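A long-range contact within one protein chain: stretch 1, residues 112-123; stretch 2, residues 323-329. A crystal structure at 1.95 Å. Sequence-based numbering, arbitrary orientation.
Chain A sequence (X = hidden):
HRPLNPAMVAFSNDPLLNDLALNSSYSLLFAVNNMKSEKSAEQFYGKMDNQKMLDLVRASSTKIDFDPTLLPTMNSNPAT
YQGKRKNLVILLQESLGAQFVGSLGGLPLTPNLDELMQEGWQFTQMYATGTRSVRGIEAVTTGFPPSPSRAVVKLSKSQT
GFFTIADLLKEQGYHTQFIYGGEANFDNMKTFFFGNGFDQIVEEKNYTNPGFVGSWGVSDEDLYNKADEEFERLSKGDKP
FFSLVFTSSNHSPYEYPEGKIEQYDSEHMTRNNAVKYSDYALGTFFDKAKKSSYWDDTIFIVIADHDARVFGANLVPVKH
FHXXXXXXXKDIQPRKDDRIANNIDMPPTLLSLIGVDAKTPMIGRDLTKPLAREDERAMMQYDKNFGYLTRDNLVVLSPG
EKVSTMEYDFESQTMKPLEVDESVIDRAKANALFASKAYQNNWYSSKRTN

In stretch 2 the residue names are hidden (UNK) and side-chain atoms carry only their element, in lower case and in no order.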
# COMPACT_ATOMS: atom_id res chain seq x y z
N ASN A 112 -1.62 -11.88 16.96
CA ASN A 112 -0.36 -12.24 16.30
C ASN A 112 0.34 -11.02 15.70
O ASN A 112 1.54 -10.86 15.89
CB ASN A 112 -0.56 -13.30 15.21
CG ASN A 112 -0.92 -14.66 15.78
OD1 ASN A 112 -0.21 -15.22 16.62
ND2 ASN A 112 -2.04 -15.22 15.31
N LEU A 113 -0.41 -10.17 15.00
CA LEU A 113 0.17 -8.95 14.41
C LEU A 113 0.65 -7.98 15.48
O LEU A 113 1.74 -7.43 15.36
CB LEU A 113 -0.80 -8.26 13.45
CG LEU A 113 -0.30 -7.01 12.69
CD1 LEU A 113 0.85 -7.36 11.74
CD2 LEU A 113 -1.43 -6.31 11.95
N ASP A 114 -0.15 -7.80 16.54
CA ASP A 114 0.19 -6.93 17.66
C ASP A 114 1.56 -7.25 18.24
O ASP A 114 2.34 -6.35 18.56
CB ASP A 114 -0.85 -7.08 18.78
CG ASP A 114 -2.16 -6.39 18.48
OD1 ASP A 114 -2.33 -5.83 17.36
OD2 ASP A 114 -3.02 -6.39 19.38
N GLU A 115 1.82 -8.55 18.40
CA GLU A 115 3.08 -9.06 18.93
C GLU A 115 4.22 -8.76 17.97
O GLU A 115 5.27 -8.28 18.38
CB GLU A 115 2.96 -10.56 19.18
CG GLU A 115 4.09 -11.15 20.00
CD GLU A 115 4.01 -10.75 21.46
OE1 GLU A 115 4.01 -9.53 21.76
OE2 GLU A 115 3.96 -11.66 22.32
N LEU A 116 4.00 -9.05 16.68
CA LEU A 116 4.97 -8.79 15.62
C LEU A 116 5.28 -7.29 15.45
O LEU A 116 6.36 -6.91 14.97
CB LEU A 116 4.48 -9.37 14.30
CG LEU A 116 4.40 -10.90 14.21
CD1 LEU A 116 3.38 -11.32 13.17
CD2 LEU A 116 5.78 -11.49 13.91
N MSE A 117 4.32 -6.45 15.83
CA MSE A 117 4.45 -5.00 15.78
C MSE A 117 5.56 -4.50 16.68
O MSE A 117 6.30 -3.59 16.30
CB MSE A 117 3.14 -4.32 16.19
CG MSE A 117 1.99 -4.50 15.22
SE MSE A 117 1.78 -2.98 14.02
CE MSE A 117 3.36 -3.13 12.98
N GLN A 118 5.67 -5.10 17.86
CA GLN A 118 6.71 -4.76 18.81
C GLN A 118 8.08 -5.16 18.26
O GLN A 118 9.10 -4.58 18.61
CB GLN A 118 6.48 -5.45 20.17
CG GLN A 118 5.06 -5.36 20.75
CD GLN A 118 4.43 -3.96 20.67
OE1 GLN A 118 5.11 -2.94 20.82
NE2 GLN A 118 3.12 -3.92 20.44
N GLU A 119 8.08 -6.16 17.38
CA GLU A 119 9.32 -6.72 16.85
C GLU A 119 9.89 -5.95 15.65
O GLU A 119 10.95 -6.31 15.15
CB GLU A 119 9.13 -8.20 16.50
CG GLU A 119 8.93 -9.09 17.74
CD GLU A 119 8.41 -10.48 17.41
OE1 GLU A 119 7.58 -10.99 18.18
OE2 GLU A 119 8.85 -11.06 16.40
N GLY A 120 9.21 -4.88 15.21
CA GLY A 120 9.70 -4.14 14.05
C GLY A 120 9.34 -2.67 13.90
O GLY A 120 9.02 -1.97 14.87
N TRP A 121 9.42 -2.21 12.65
CA TRP A 121 9.11 -0.83 12.28
C TRP A 121 7.60 -0.68 12.04
O TRP A 121 7.07 -1.05 10.98
CB TRP A 121 9.95 -0.45 11.06
CG TRP A 121 9.91 1.00 10.62
CD1 TRP A 121 9.25 2.04 11.22
CD2 TRP A 121 10.61 1.57 9.51
NE1 TRP A 121 9.47 3.21 10.53
CE2 TRP A 121 10.31 2.95 9.48
CE3 TRP A 121 11.45 1.04 8.52
CZ2 TRP A 121 10.81 3.80 8.50
CZ3 TRP A 121 11.96 1.89 7.56
CH2 TRP A 121 11.63 3.26 7.55
N GLN A 122 6.91 -0.16 13.05
CA GLN A 122 5.46 -0.06 13.10
C GLN A 122 5.08 1.36 12.74
O GLN A 122 5.69 2.30 13.27
CB GLN A 122 4.98 -0.42 14.51
CG GLN A 122 3.63 0.16 14.94
CD GLN A 122 3.34 -0.05 16.42
OE1 GLN A 122 4.13 -0.68 17.14
NE2 GLN A 122 2.21 0.47 16.89
N PHE A 123 4.12 1.53 11.83
CA PHE A 123 3.69 2.88 11.44
C PHE A 123 2.33 3.14 12.06
O PHE A 123 1.38 2.42 11.76
CB PHE A 123 3.61 3.02 9.92
CG PHE A 123 4.92 2.87 9.20
CD1 PHE A 123 5.44 1.61 8.93
CD2 PHE A 123 5.63 3.98 8.78
CE1 PHE A 123 6.66 1.47 8.24
CE2 PHE A 123 6.85 3.86 8.10
CZ PHE A 123 7.36 2.60 7.83
N UNK A 323 -4.65 2.55 8.48
CA UNK A 323 -4.30 1.16 8.23
C UNK A 323 -3.03 0.81 8.98
O UNK A 323 -2.22 1.70 9.28
c UNK A 323 -3.19 1.86 6.02
c UNK A 323 -4.13 0.86 6.70
c UNK A 323 -2.59 1.35 4.69
c UNK A 323 -5.47 0.91 6.00
N UNK A 324 -2.85 -0.47 9.32
CA UNK A 324 -1.57 -0.90 9.88
C UNK A 324 -0.50 -0.99 8.80
O UNK A 324 -0.82 -1.20 7.63
c UNK A 324 -1.88 -2.31 10.40
c UNK A 324 -3.81 -1.58 9.22
c UNK A 324 -2.99 -2.80 9.51
N UNK A 325 0.75 -0.81 9.19
CA UNK A 325 1.87 -1.07 8.31
C UNK A 325 3.01 -1.47 9.20
O UNK A 325 3.26 -0.83 10.21
c UNK A 325 2.23 0.17 7.49
N UNK A 326 3.68 -2.55 8.82
CA UNK A 326 4.78 -3.09 9.60
C UNK A 326 5.88 -3.53 8.67
O UNK A 326 5.65 -4.30 7.74
c UNK A 326 6.34 -4.29 12.03
c UNK A 326 4.30 -4.29 10.42
c UNK A 326 5.11 -5.03 11.51
c UNK A 326 5.48 -6.41 11.03
N UNK A 327 7.09 -3.04 8.90
CA UNK A 327 8.24 -3.54 8.18
C UNK A 327 9.06 -4.34 9.18
O UNK A 327 9.39 -3.86 10.26
c UNK A 327 8.93 -0.46 5.84
c UNK A 327 9.07 -2.42 7.51
c UNK A 327 8.22 -1.66 6.47
c UNK A 327 10.34 -3.00 6.88
N UNK A 328 9.34 -5.58 8.81
CA UNK A 328 9.97 -6.52 9.71
C UNK A 328 10.99 -7.34 8.93
O UNK A 328 10.83 -7.59 7.73
c UNK A 328 8.54 -8.83 12.55
c UNK A 328 8.91 -7.40 10.44
c UNK A 328 8.09 -8.22 9.44
c UNK A 328 9.55 -8.26 11.54
N UNK A 329 12.06 -7.71 9.62
CA UNK A 329 13.13 -8.47 9.00
C UNK A 329 14.33 -8.36 9.89
O UNK A 329 14.40 -7.47 10.74
O HOH W 1 -1.17 3.43 11.09

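Position 323 carries four side-chain carbons, forked at the first, with one arm two carbons long. None of them touches stretch 1. That pattern is isoleucine, Ile 323. The link here is through backbone. One water donates to O of Ile 323 (2.7 Å) and to O of Phe 123 (2.8 Å), joining two acceptors that cannot bond each other.

Position 324 has three carbons that close a ring onto the backbone N. Its CB lies 4.3 Å from CD2 of Leu 113, a loose apolar contact with the helix. This is proline, Pro 324.

Position 325 has a single side-chain carbon, CB, which packs 3.8 Å from CD1 of Phe 123. It is alanine, Ala 325. Its backbone O accepts a hydrogen bond from N of Phe 123 at 3.0 Å and lies at the edge of the Phe 123 ring. Its own N is buried with no partner in the model.

Position 326 has four carbons forked at the second. One carbon at the end of the fork lies by Leu 116 and Gly 120. This is leucine, Leu 326. The CA-to-CB bond points to the same sheet face as that of Gln 122, and the end of the side chain comes nearer to stretch 1. One methyl, CD2, is 3.9 Å from O of Leu 116 and 3.9 Å from C of Gly 120. CE of selenomethionine Met 117 also lies on this side chain, but too close in the model for its spacing to carry weight. The CA of Leu 326 makes a CA-H...O contact with O of Trp 121 at 3.4 Å.

Position 327 has four carbons, forked at the first, with one arm of two. The end of the longer arm lies by the rings of Trp 121 and Phe 123. It is isoleucine, Ile 327. Its CD1 is 4.0 Å from CE3 of Trp 121 and 3.8 Å from CE1 of Phe 123, at the edge of the latter ring.

Position 328 repeats that branching, and the end of its longer arm lies by Leu 116 and Glu 119. It is again isoleucine, Ile 328. Its CD1 reaches CD2 of Leu 116 at 4.1 Å and CB of Glu 119 at 4.0 Å.

Position 329 has no side-chain atoms and does not touch stretch 1. It is glycine, Gly 329.

The contact is an antiparallel strand pairing. Trp 121 and Ile 327 exchange two hydrogen bonds, N of each to O of the other, both 2.9 Å. Apolar side chains cover both faces: Ile 327 meets the two aromatic rings, while Leu 326 and Ile 328 pack toward the helix. At Gly 120, a CB would clash with O of Ile 327.

Stretch 2 (323-329) IPALIIG
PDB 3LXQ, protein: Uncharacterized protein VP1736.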